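Local coordinates for protein uncharacterized HTH-type transcriptional regulator SAR2349 (Staphylococcus aureus, PDB 4EM2) that probably binds DNA as a MarR-family transcriptional regulator and binds salicylate at several sites, at residues L68-D72 with I84-I90. Residues are numbered along the deposited sequence; the frame is centred on the assembly and turned at random.
With SAL (2-hydroxybenzoic acid), chain E; SAL (2-hydroxybenzoic acid), chain B.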
ATOM      1  N   LEU A  68      -2.111   0.518   3.568  1.00 21.35           N
ATOM      2  CA  LEU A  68      -0.728   0.655   3.137  1.00 20.45           C
ATOM      3  C   LEU A  68       0.253   0.505   4.274  1.00 22.74           C
ATOM      4  O   LEU A  68       1.334  -0.162   4.136  1.00 23.09           O
ATOM      5  CB  LEU A  68      -0.547   2.027   2.411  1.00 21.66           C
ATOM      6  CG  LEU A  68      -1.320   2.076   1.076  1.00 21.88           C
ATOM      7  CD1 LEU A  68      -1.155   3.547   0.446  1.00 25.72           C
ATOM      8  CD2 LEU A  68      -0.720   1.066   0.082  1.00 25.60           C
ATOM      9  N   ILE A  69      -0.079   1.121   5.413  1.00 22.89           N
ATOM     10  CA  ILE A  69       0.824   1.036   6.579  1.00 22.88           C
ATOM     11  C   ILE A  69       0.778  -0.422   7.089  1.00 25.32           C
ATOM     12  O   ILE A  69       1.821  -0.989   7.431  1.00 26.48           O
ATOM     13  CB  ILE A  69       0.357   1.970   7.699  1.00 23.81           C
ATOM     14  CG1 ILE A  69       0.458   3.455   7.237  1.00 24.41           C
ATOM     15  CG2 ILE A  69       1.175   1.733   8.976  1.00 25.20           C
ATOM     16  CD1 ILE A  69       1.733   3.845   6.713  1.00 26.16           C
ATOM     17  N   LEU A  70      -0.418  -1.015   7.109  1.00 23.35           N
ATOM     18  CA  LEU A  70      -0.547  -2.403   7.587  1.00 24.66           C
ATOM     19  C   LEU A  70       0.350  -3.323   6.763  1.00 24.50           C
ATOM     20  O   LEU A  70       1.118  -4.129   7.313  1.00 24.67           O
ATOM     21  CB  LEU A  70      -1.998  -2.899   7.489  1.00 23.81           C
ATOM     22  CG  LEU A  70      -2.238  -4.339   8.061  1.00 26.28           C
ATOM     23  CD1 LEU A  70      -2.064  -4.262   9.598  1.00 28.39           C
ATOM     24  CD2 LEU A  70      -3.630  -4.897   7.748  1.00 25.04           C
ATOM     25  N   ARG A  71       0.280  -3.159   5.444  1.00 23.72           N
ATOM     26  CA  ARG A  71       1.029  -3.976   4.529  1.00 24.78           C
ATOM     27  C   ARG A  71       2.503  -3.739   4.767  1.00 25.20           C
ATOM     28  O   ARG A  71       3.311  -4.684   4.779  1.00 25.25           O
ATOM     29  CB  ARG A  71       0.655  -3.614   3.066  1.00 25.70           C
ATOM     30  CG  ARG A  71       1.349  -4.503   1.962  1.00 28.07           C
ATOM     31  CD  ARG A  71       0.868  -4.095   0.520  1.00 29.06           C
ATOM     32  NE  ARG A  71       1.265  -2.709   0.205  1.00 33.14           N
ATOM     33  CZ  ARG A  71       1.204  -2.157  -1.027  1.00 36.36           C
ATOM     34  NH1 ARG A  71       0.743  -2.877  -2.056  1.00 33.17           N
ATOM     35  NH2 ARG A  71       1.661  -0.900  -1.245  1.00 34.52           N
ATOM     36  N   ASP A  72       2.867  -2.469   4.929  1.00 25.69           N
ATOM     37  CA  ASP A  72       4.265  -2.133   5.129  1.00 26.26           C
ATOM     38  C   ASP A  72       4.800  -2.841   6.370  1.00 25.15           C
ATOM     39  O   ASP A  72       5.904  -3.384   6.349  1.00 24.80           O
ATOM     40  CB  ASP A  72       4.460  -0.618   5.279  1.00 25.07           C
ATOM     41  CG  ASP A  72       5.901  -0.253   5.638  1.00 29.25           C
ATOM     42  OD1 ASP A  72       6.213  -0.281   6.864  1.00 30.09           O
ATOM     43  OD2 ASP A  72       6.702   0.031   4.715  1.00 24.45           O
ATOM     44  N   ILE A  84       8.684   3.226   9.146  1.00 35.79           N
ATOM     45  CA  ILE A  84       7.469   3.247   8.312  1.00 36.77           C
ATOM     46  C   ILE A  84       7.373   4.580   7.532  1.00 37.74           C
ATOM     47  O   ILE A  84       7.276   4.590   6.313  1.00 37.74           O
ATOM     48  CB  ILE A  84       6.182   3.057   9.167  1.00 35.85           C
ATOM     49  CG1 ILE A  84       6.148   1.664   9.809  1.00 34.12           C
ATOM     50  CG2 ILE A  84       4.943   3.203   8.266  1.00 36.78           C
ATOM     51  CD1 ILE A  84       5.042   1.513  10.792  1.00 35.16           C
ATOM     52  N   SER A  85       7.402   5.686   8.259  1.00 38.97           N
ATOM     53  CA  SER A  85       7.331   7.032   7.676  1.00 41.06           C
ATOM     54  C   SER A  85       8.328   7.221   6.556  1.00 41.86           C
ATOM     55  O   SER A  85       8.012   7.826   5.526  1.00 41.32           O
ATOM     56  CB  SER A  85       7.616   8.078   8.740  1.00 41.74           C
ATOM     57  OG  SER A  85       6.522   8.120   9.624  1.00 45.83           O
ATOM     58  N   HIS A  86       9.526   6.695   6.758  1.00 41.80           N
ATOM     59  CA  HIS A  86      10.542   6.807   5.759  1.00 43.60           C
ATOM     60  C   HIS A  86      10.248   5.975   4.496  1.00 44.03           C
ATOM     61  O   HIS A  86      10.323   6.473   3.377  1.00 45.73           O
ATOM     62  CB  HIS A  86      11.883   6.427   6.349  1.00 46.74           C
ATOM     63  CG  HIS A  86      12.982   6.469   5.348  1.00 51.28           C
ATOM     64  ND1 HIS A  86      13.134   5.501   4.375  1.00 53.42           N
ATOM     65  CD2 HIS A  86      13.917   7.412   5.094  1.00 52.83           C
ATOM     66  CE1 HIS A  86      14.115   5.852   3.559  1.00 54.72           C
ATOM     67  NE2 HIS A  86      14.606   7.008   3.975  1.00 54.90           N
ATOM     68  N   ARG A  87       9.919   4.709   4.633  1.00 41.81           N
ATOM     69  CA  ARG A  87       9.639   3.954   3.425  1.00 40.52           C
ATOM     70  C   ARG A  87       8.360   4.431   2.703  1.00 38.04           C
ATOM     71  O   ARG A  87       8.271   4.352   1.497  1.00 36.70           O
ATOM     72  CB  ARG A  87       9.444   2.444   3.726  1.00 39.63           C
ATOM     73  CG  ARG A  87      10.651   1.681   4.245  1.00 37.58           C
ATOM     74  CD  ARG A  87      10.249   0.215   4.431  1.00 32.58           C
ATOM     75  NE  ARG A  87       9.339   0.065   5.568  1.00 27.68           N
ATOM     76  CZ  ARG A  87       9.714  -0.307   6.788  1.00 29.73           C
ATOM     77  NH1 ARG A  87      10.997  -0.591   7.023  1.00 27.02           N
ATOM     78  NH2 ARG A  87       8.826  -0.309   7.791  1.00 26.91           N
ATOM     79  N   ARG A  88       7.358   4.860   3.456  1.00 37.20           N
ATOM     80  CA  ARG A  88       6.090   5.282   2.870  1.00 36.91           C
ATOM     81  C   ARG A  88       6.154   6.710   2.338  1.00 36.23           C
ATOM     82  O   ARG A  88       5.320   7.145   1.514  1.00 33.16           O
ATOM     83  CB  ARG A  88       4.982   5.185   3.915  1.00 38.13           C
ATOM     84  CG  ARG A  88       4.639   3.752   4.356  1.00 41.29           C
ATOM     85  CD  ARG A  88       3.650   3.104   3.393  1.00 44.67           C
ATOM     86  NE  ARG A  88       4.285   2.522   2.231  1.00 44.84           N
ATOM     87  CZ  ARG A  88       3.864   2.654   0.977  1.00 44.70           C
ATOM     88  NH1 ARG A  88       2.789   3.378   0.679  1.00 41.79           N
ATOM     89  NH2 ARG A  88       4.524   1.997   0.026  1.00 43.37           N
ATOM     90  N   ALA A  89       7.155   7.438   2.806  1.00 36.26           N
ATOM     91  CA  ALA A  89       7.318   8.836   2.385  1.00 37.06           C
ATOM     92  C   ALA A  89       6.094   9.647   2.812  1.00 37.50           C
ATOM     93  O   ALA A  89       5.495  10.356   2.010  1.00 35.23           O
ATOM     94  CB  ALA A  89       7.520   8.925   0.827  1.00 37.23           C
ATOM     95  N   ILE A  90       5.685   9.516   4.071  1.00 38.54           N
ATOM     96  CA  ILE A  90       4.560  10.331   4.550  1.00 41.54           C
ATOM     97  C   ILE A  90       5.121  11.074   5.739  1.00 44.86           C
ATOM     98  O   ILE A  90       6.255  10.779   6.153  1.00 43.30           O
ATOM     99  CB  ILE A  90       3.349   9.484   5.001  1.00 41.16           C
ATOM    100  CG1 ILE A  90       3.813   8.385   5.959  1.00 40.08           C
ATOM    101  CG2 ILE A  90       2.666   8.860   3.760  1.00 39.24           C
ATOM    102  CD1 ILE A  90       2.679   7.615   6.576  1.00 38.21           C
TER
HETATM  103  C1' SAL E 504       0.836   5.565   2.405  1.00 49.67           C
HETATM  104  O1' SAL E 504       0.962   5.574   1.175  1.00 49.75           O
HETATM  105  O2' SAL E 504       1.648   4.768   3.134  1.00 49.30           O
HETATM  106  C1  SAL E 504      -0.165   6.448   3.099  1.00 47.13           C
HETATM  107  C2  SAL E 504      -0.732   7.590   2.420  1.00 47.59           C
HETATM  108  C3  SAL E 504      -1.674   8.410   3.125  1.00 48.42           C
HETATM  109  C4  SAL E 504      -2.048   8.104   4.471  1.00 48.69           C
HETATM  110  C5  SAL E 504      -1.488   6.972   5.139  1.00 46.46           C
HETATM  111  C6  SAL E 504      -0.561   6.153   4.463  1.00 46.02           C
HETATM  112  O2  SAL E 504      -0.366   7.905   1.091  1.00 47.59           O
HETATM  113  C1' SAL B 501       0.441   3.104  -3.564  1.00 37.82           C
HETATM  114  O1' SAL B 501       1.579   2.627  -3.481  1.00 38.52           O
HETATM  115  O2' SAL B 501       0.247   4.447  -3.670  1.00 34.65           O
HETATM  116  C1  SAL B 501      -0.726   2.233  -3.464  1.00 32.61           C
HETATM  117  C2  SAL B 501      -0.608   0.818  -3.559  1.00 33.37           C
HETATM  118  C3  SAL B 501      -1.737  -0.005  -3.439  1.00 33.01           C
HETATM  119  C4  SAL B 501      -2.991   0.586  -3.222  1.00 32.35           C
HETATM  120  C5  SAL B 501      -3.112   1.990  -3.137  1.00 32.03           C
HETATM  121  C6  SAL B 501      -1.989   2.811  -3.258  1.00 32.44           C
HETATM  122  O2  SAL B 501       0.555   0.272  -3.754  1.00 36.60           O
HETATM  123  O   HOH W   1       6.197   0.057   2.292  1.00 42.52           O
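Asp72 and Ile84 bring the two backbones nearest, their CA atoms 7.0 Å apart, where the helical segments 68-72 and 84-88, of helices 64-76 and 81-88, run at 109° to each other. Asp72 reaches across to Arg87, its CG anti to the backbone N (chi1 174°), and the two side chains form a side-on salt bridge. Arg87 NE donates to Asp72 OD2 and Arg87 NH2 to OD1, both at 2.8 Å. Each oxygen uses its syn lone pair, and the carboxylate and guanidinium planes lie only 27° apart, so the paired bonds fix both rotations. A water donates to Asp72 OD2 and accepts from Arg88 NE. Arg88 packs as a knob among Leu68, Ile69, Arg71 and Asp72; bends at chi2 and chi3 turn its guanidinium edge to the carboxylate of the chain E salicylate, whose exact placement is doubtful, and NH1 bonds weakly to O1' at 2.9 Å. Alongside the aliphatic part of Arg88, Ile69 CD1 meets Ile84 CG2 at 3.6 Å and Ile90 CD1 at 3.9 Å. The salicylate of chain B accepts a bond from Arg71 NH2 through O2 (3.0 Å); Leu68 sets CD1 against the chain E carboxylate and CD2 against the chain B ring. Ala89, with positive phi, ends helix 81-88 in a Schellman motif, and Ile90 lines the chain E ring. The interface lines salicylate pockets, Leu68 being common to two, within the MarR-type winged helix-turn-helix fold.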